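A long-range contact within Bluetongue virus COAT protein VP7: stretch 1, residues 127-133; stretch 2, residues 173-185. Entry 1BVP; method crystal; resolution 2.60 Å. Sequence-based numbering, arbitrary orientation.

Stretch 1 127-133: GFFLETE
Stretch 2 173-185: QIFQGRNDPMMIY

Stretch 1 has no regular helix or strand. It opens with a type I beta turn from Gly-127 to Leu-130, closed by Leu-130 N to Gly-127 O at 3.0 Å. Stretch 2 is mostly loop and ends in a strand that includes Met-183 to Tyr-185. The backbones stay apart, with CA of Phe-128 7.8 Å from CA of Asn-179. Side chains fill the gap. Together the stretches bury 455 Å², both sides summed.

Phe-128 (chi1 t, chi2 -88°) leaves its backbone sideways, but its ring reaches into stretch 2. Its flat apolar ring suits this buried place: Phe-128 CE2 meets Ile-184 CD1 at 3.8 Å and Pro-181 CG at 4.2 Å. Phe-129 (chi1 m, chi2 -78°) starts away, yet its CZ comes 3.6 Å from Phe-175 CD1. Phe-175 is also m, and these two rings are oblique, with planes at 46°.

The CA-to-CB bond of Arg-178 points toward stretch 1. Chi1 is off-well at 18°; chi2 is t, chi3 p and chi4 -87°. Its length suits both tasks: Arg-178 CD packs 3.8 Å from Phe-129 CD1, and Arg-178 NH2 donates a hydrogen bond to Glu-131 O at 2.7 Å. Thr-132 CG2 covers one guanidinium face, 3.9 Å from Arg-178 NH2. Thr-132 is p, and its OG1 donates to Phe-129 O at 2.9 Å.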

ATOM      1  N   GLY A 127       8.618   0.568  13.935  1.00 24.17           N
ATOM      2  CA  GLY A 127      10.024   0.573  14.280  1.00 14.90           C
ATOM      3  C   GLY A 127      10.407  -0.690  15.021  1.00 16.66           C
ATOM      4  O   GLY A 127       9.638  -1.203  15.862  1.00 11.89           O
ATOM      5  N   PHE A 128      11.606  -1.185  14.725  1.00 17.16           N
ATOM      6  CA  PHE A 128      12.081  -2.397  15.362  1.00 11.55           C
ATOM      7  C   PHE A 128      12.048  -2.317  16.888  1.00 13.11           C
ATOM      8  O   PHE A 128      11.831  -3.316  17.565  1.00 15.37           O
ATOM      9  CB  PHE A 128      13.481  -2.723  14.872  1.00 12.41           C
ATOM     10  CG  PHE A 128      13.971  -4.052  15.348  1.00 20.74           C
ATOM     11  CD1 PHE A 128      14.625  -4.174  16.568  1.00 18.81           C
ATOM     12  CD2 PHE A 128      13.781  -5.184  14.591  1.00 20.86           C
ATOM     13  CE1 PHE A 128      15.077  -5.399  17.015  1.00 20.92           C
ATOM     14  CE2 PHE A 128      14.235  -6.422  15.038  1.00 23.53           C
ATOM     15  CZ  PHE A 128      14.885  -6.523  16.250  1.00 24.81           C
ATOM     16  N   PHE A 129      12.259  -1.120  17.428  1.00 18.69           N
ATOM     17  CA  PHE A 129      12.271  -0.902  18.881  1.00 17.07           C
ATOM     18  C   PHE A 129      11.082  -0.148  19.401  1.00 19.02           C
ATOM     19  O   PHE A 129      11.176   0.522  20.414  1.00 25.43           O
ATOM     20  CB  PHE A 129      13.518  -0.140  19.310  1.00 13.43           C
ATOM     21  CG  PHE A 129      14.787  -0.855  19.020  1.00 10.75           C
ATOM     22  CD1 PHE A 129      15.207  -1.907  19.843  1.00  9.67           C
ATOM     23  CD2 PHE A 129      15.552  -0.507  17.902  1.00  7.06           C
ATOM     24  CE1 PHE A 129      16.393  -2.626  19.548  1.00  5.21           C
ATOM     25  CE2 PHE A 129      16.720  -1.197  17.602  1.00  6.07           C
ATOM     26  CZ  PHE A 129      17.144  -2.269  18.426  1.00  3.54           C
ATOM     27  N   LEU A 130       9.954  -0.260  18.729  1.00 22.31           N
ATOM     28  CA  LEU A 130       8.770   0.428  19.178  1.00 19.62           C
ATOM     29  C   LEU A 130       8.375   0.051  20.604  1.00 22.86           C
ATOM     30  O   LEU A 130       7.920   0.889  21.375  1.00 24.20           O
ATOM     31  CB  LEU A 130       7.614   0.113  18.243  1.00 21.33           C
ATOM     32  CG  LEU A 130       6.313   0.842  18.602  1.00 23.49           C
ATOM     33  CD1 LEU A 130       6.278   2.210  17.925  1.00 20.89           C
ATOM     34  CD2 LEU A 130       5.116  -0.003  18.189  1.00 21.10           C
ATOM     35  N   GLU A 131       8.580  -1.198  20.990  1.00 27.40           N
ATOM     36  CA  GLU A 131       8.142  -1.571  22.320  1.00 29.60           C
ATOM     37  C   GLU A 131       9.222  -1.586  23.370  1.00 28.59           C
ATOM     38  O   GLU A 131       9.477  -2.606  23.995  1.00 32.19           O
ATOM     39  CB  GLU A 131       7.393  -2.891  22.277  1.00 36.46           C
ATOM     40  CG  GLU A 131       6.233  -2.861  21.306  1.00 45.53           C
ATOM     41  CD  GLU A 131       5.346  -4.085  21.389  1.00 50.83           C
ATOM     42  OE1 GLU A 131       5.876  -5.199  21.631  1.00 47.38           O
ATOM     43  OE2 GLU A 131       4.113  -3.909  21.211  1.00 56.02           O
ATOM     44  N   THR A 132       9.816  -0.422  23.595  1.00 25.26           N
ATOM     45  CA  THR A 132      10.868  -0.240  24.582  1.00 21.84           C
ATOM     46  C   THR A 132      10.354   0.722  25.660  1.00 24.11           C
ATOM     47  O   THR A 132       9.652   1.696  25.351  1.00 20.78           O
ATOM     48  CB  THR A 132      12.117   0.355  23.925  1.00 18.56           C
ATOM     49  OG1 THR A 132      11.742   1.471  23.091  1.00 25.85           O
ATOM     50  CG2 THR A 132      12.812  -0.684  23.095  1.00  8.61           C
ATOM     51  N   GLU A 133      10.720   0.471  26.915  1.00 25.55           N
ATOM     52  CA  GLU A 133      10.254   1.323  28.001  1.00 26.26           C
ATOM     53  C   GLU A 133      11.115   2.553  28.236  1.00 25.03           C
ATOM     54  O   GLU A 133      10.638   3.557  28.762  1.00 24.91           O
ATOM     55  CB  GLU A 133      10.195   0.522  29.286  1.00 32.48           C
ATOM     56  CG  GLU A 133       9.165  -0.541  29.280  1.00 41.01           C
ATOM     57  CD  GLU A 133       9.163  -1.324  30.559  1.00 52.23           C
ATOM     58  OE1 GLU A 133       8.557  -0.875  31.568  1.00 58.26           O
ATOM     59  OE2 GLU A 133       9.796  -2.392  30.553  1.00 59.51           O
ATOM     60  N   GLN A 173      23.305  -8.363  21.059  1.00 23.37           N
ATOM     61  CA  GLN A 173      22.290  -8.649  22.064  1.00 25.54           C
ATOM     62  C   GLN A 173      21.256  -7.577  22.311  1.00 23.03           C
ATOM     63  O   GLN A 173      20.191  -7.871  22.864  1.00 24.97           O
ATOM     64  CB  GLN A 173      22.886  -9.160  23.393  1.00 41.18           C
ATOM     65  CG  GLN A 173      24.058  -8.358  23.970  1.00 64.57           C
ATOM     66  CD  GLN A 173      25.378  -8.457  23.144  1.00 77.61           C
ATOM     67  OE1 GLN A 173      25.595  -9.403  22.364  1.00 78.99           O
ATOM     68  NE2 GLN A 173      26.255  -7.462  23.323  1.00 81.44           N
ATOM     69  N   ILE A 174      21.541  -6.345  21.899  1.00 20.59           N
ATOM     70  CA  ILE A 174      20.595  -5.225  22.106  1.00 21.16           C
ATOM     71  C   ILE A 174      19.372  -5.453  21.193  1.00 25.52           C
ATOM     72  O   ILE A 174      18.238  -5.061  21.521  1.00 29.14           O
ATOM     73  CB  ILE A 174      21.317  -3.834  21.819  1.00 19.14           C
ATOM     74  CG1 ILE A 174      20.417  -2.634  22.078  1.00 18.09           C
ATOM     75  CG2 ILE A 174      21.793  -3.740  20.385  1.00 22.39           C
ATOM     76  CD1 ILE A 174      20.135  -2.383  23.509  1.00 22.07           C
ATOM     77  N   PHE A 175      19.629  -6.141  20.076  1.00 26.32           N
ATOM     78  CA  PHE A 175      18.635  -6.484  19.064  1.00 25.52           C
ATOM     79  C   PHE A 175      17.858  -7.768  19.325  1.00 31.39           C
ATOM     80  O   PHE A 175      16.794  -7.976  18.733  1.00 39.64           O
ATOM     81  CB  PHE A 175      19.306  -6.672  17.712  1.00 20.58           C
ATOM     82  CG  PHE A 175      19.843  -5.417  17.120  1.00 24.39           C
ATOM     83  CD1 PHE A 175      19.015  -4.563  16.398  1.00 26.41           C
ATOM     84  CD2 PHE A 175      21.182  -5.093  17.247  1.00 24.08           C
ATOM     85  CE1 PHE A 175      19.520  -3.400  15.806  1.00 23.59           C
ATOM     86  CE2 PHE A 175      21.701  -3.935  16.661  1.00 21.15           C
ATOM     87  CZ  PHE A 175      20.874  -3.089  15.941  1.00 21.57           C
ATOM     88  N   GLN A 176      18.393  -8.644  20.167  1.00 30.23           N
ATOM     89  CA  GLN A 176      17.787  -9.951  20.430  1.00 29.17           C
ATOM     90  C   GLN A 176      16.623 -10.000  21.407  1.00 31.55           C
ATOM     91  O   GLN A 176      16.365  -9.024  22.120  1.00 33.63           O
ATOM     92  CB  GLN A 176      18.896 -10.979  20.730  1.00 27.36           C
ATOM     93  CG  GLN A 176      19.910 -11.012  19.528  1.00 35.32           C
ATOM     94  CD  GLN A 176      21.140 -11.893  19.730  1.00 46.42           C
ATOM     95  OE1 GLN A 176      21.502 -12.235  20.870  1.00 55.68           O
ATOM     96  NE2 GLN A 176      21.803 -12.258  18.621  1.00 44.11           N
ATOM     97  N   GLY A 177      15.817 -11.059  21.295  1.00 34.20           N
ATOM     98  CA  GLY A 177      14.663 -11.232  22.169  1.00 36.78           C
ATOM     99  C   GLY A 177      13.394 -10.455  21.845  1.00 42.27           C
ATOM    100  O   GLY A 177      12.355 -10.680  22.462  1.00 47.06           O
ATOM    101  N   ARG A 178      13.473  -9.515  20.911  1.00 46.99           N
ATOM    102  CA  ARG A 178      12.316  -8.714  20.514  1.00 47.16           C
ATOM    103  C   ARG A 178      11.967  -9.084  19.088  1.00 48.30           C
ATOM    104  O   ARG A 178      12.872  -9.203  18.234  1.00 46.42           O
ATOM    105  CB  ARG A 178      12.603  -7.201  20.593  1.00 47.66           C
ATOM    106  CG  ARG A 178      14.081  -6.785  20.648  1.00 55.27           C
ATOM    107  CD  ARG A 178      14.288  -5.335  21.142  1.00 60.53           C
ATOM    108  NE  ARG A 178      13.447  -4.990  22.294  1.00 63.53           N
ATOM    109  CZ  ARG A 178      12.192  -4.527  22.214  1.00 67.50           C
ATOM    110  NH1 ARG A 178      11.585  -4.323  21.034  1.00 67.72           N
ATOM    111  NH2 ARG A 178      11.505  -4.322  23.329  1.00 68.67           N
ATOM    112  N   ASN A 179      10.659  -9.234  18.838  1.00 46.35           N
ATOM    113  CA  ASN A 179      10.126  -9.593  17.515  1.00 39.11           C
ATOM    114  C   ASN A 179      10.652 -10.989  17.199  1.00 47.45           C
ATOM    115  O   ASN A 179      11.115 -11.721  18.109  1.00 57.52           O
ATOM    116  CB  ASN A 179      10.580  -8.597  16.446  1.00 30.39           C
ATOM    117  CG  ASN A 179      10.358  -7.121  16.871  1.00 30.56           C
ATOM    118  OD1 ASN A 179      11.180  -6.240  16.573  1.00 27.18           O
ATOM    119  ND2 ASN A 179       9.258  -6.859  17.585  1.00 27.54           N
ATOM    120  N   ASP A 180      10.587 -11.399  15.947  1.00 35.84           N
ATOM    121  CA  ASP A 180      11.086 -12.735  15.655  1.00 34.22           C
ATOM    122  C   ASP A 180      11.486 -12.556  14.214  1.00 31.55           C
ATOM    123  O   ASP A 180      10.925 -13.160  13.300  1.00 40.48           O
ATOM    124  CB  ASP A 180       9.935 -13.742  15.885  1.00 36.84           C
ATOM    125  CG  ASP A 180      10.293 -15.181  15.518  1.00 42.13           C
ATOM    126  OD1 ASP A 180      11.492 -15.513  15.302  1.00 40.69           O
ATOM    127  OD2 ASP A 180       9.330 -15.986  15.420  1.00 48.36           O
ATOM    128  N   PRO A 181      12.466 -11.679  13.996  1.00 27.07           N
ATOM    129  CA  PRO A 181      12.953 -11.366  12.665  1.00 23.38           C
ATOM    130  C   PRO A 181      13.632 -12.485  11.930  1.00 22.28           C
ATOM    131  O   PRO A 181      14.133 -13.416  12.532  1.00 28.99           O
ATOM    132  CB  PRO A 181      13.892 -10.194  12.925  1.00 22.23           C
ATOM    133  CG  PRO A 181      14.500 -10.554  14.183  1.00 24.26           C
ATOM    134  CD  PRO A 181      13.324 -11.042  15.008  1.00 26.77           C
ATOM    135  N   MET A 182      13.551 -12.406  10.611  1.00 18.48           N
ATOM    136  CA  MET A 182      14.170 -13.352   9.715  1.00 16.94           C
ATOM    137  C   MET A 182      15.349 -12.612   9.119  1.00 20.24           C
ATOM    138  O   MET A 182      16.370 -13.213   8.776  1.00 24.66           O
ATOM    139  CB  MET A 182      13.193 -13.743   8.616  1.00 21.83           C
ATOM    140  CG  MET A 182      12.146 -14.746   9.060  1.00 23.31           C
ATOM    141  SD  MET A 182      11.014 -15.212   7.753  1.00 25.63           S
ATOM    142  CE  MET A 182      12.058 -16.129   6.588  1.00 20.27           C
ATOM    143  N   MET A 183      15.190 -11.304   8.961  1.00 15.98           N
ATOM    144  CA  MET A 183      16.260 -10.495   8.432  1.00 15.50           C
ATOM    145  C   MET A 183      16.058  -9.072   8.951  1.00 18.97           C
ATOM    146  O   MET A 183      14.924  -8.657   9.167  1.00 20.30           O
ATOM    147  CB  MET A 183      16.270 -10.544   6.919  1.00 16.72           C
ATOM    148  CG  MET A 183      17.624 -10.308   6.335  1.00 25.77           C
ATOM    149  SD  MET A 183      18.658 -11.745   6.536  1.00 30.26           S
ATOM    150  CE  MET A 183      19.664 -11.541   5.152  1.00 33.77           C
ATOM    151  N   ILE A 184      17.161  -8.383   9.255  1.00 18.68           N
ATOM    152  CA  ILE A 184      17.129  -7.022   9.784  1.00 14.54           C
ATOM    153  C   ILE A 184      18.000  -6.226   8.854  1.00 14.03           C
ATOM    154  O   ILE A 184      19.103  -6.660   8.527  1.00 16.61           O
ATOM    155  CB  ILE A 184      17.699  -6.961  11.224  1.00 13.68           C
ATOM    156  CG1 ILE A 184      17.007  -8.022  12.073  1.00 12.88           C
ATOM    157  CG2 ILE A 184      17.452  -5.587  11.854  1.00 11.00           C
ATOM    158  CD1 ILE A 184      17.363  -7.996  13.491  1.00 14.73           C
ATOM    159  N   TYR A 185      17.465  -5.119   8.347  1.00 10.27           N
ATOM    160  CA  TYR A 185      18.213  -4.297   7.414  1.00 16.93           C
ATOM    161  C   TYR A 185      18.686  -3.043   8.124  1.00 18.29           C
ATOM    162  O   TYR A 185      17.908  -2.199   8.591  1.00 13.47           O
ATOM    163  CB  TYR A 185      17.399  -4.006   6.142  1.00 17.59           C
ATOM    164  CG  TYR A 185      17.039  -5.279   5.397  1.00 17.46           C
ATOM    165  CD1 TYR A 185      15.909  -6.031   5.754  1.00 16.54           C
ATOM    166  CD2 TYR A 185      17.860  -5.776   4.401  1.00 19.48           C
ATOM    167  CE1 TYR A 185      15.617  -7.241   5.150  1.00 14.79           C
ATOM    168  CE2 TYR A 185      17.576  -6.995   3.778  1.00 24.68           C
ATOM    169  CZ  TYR A 185      16.449  -7.727   4.162  1.00 22.78           C
ATOM    170  OH  TYR A 185      16.188  -8.945   3.555  1.00 24.57           O
TER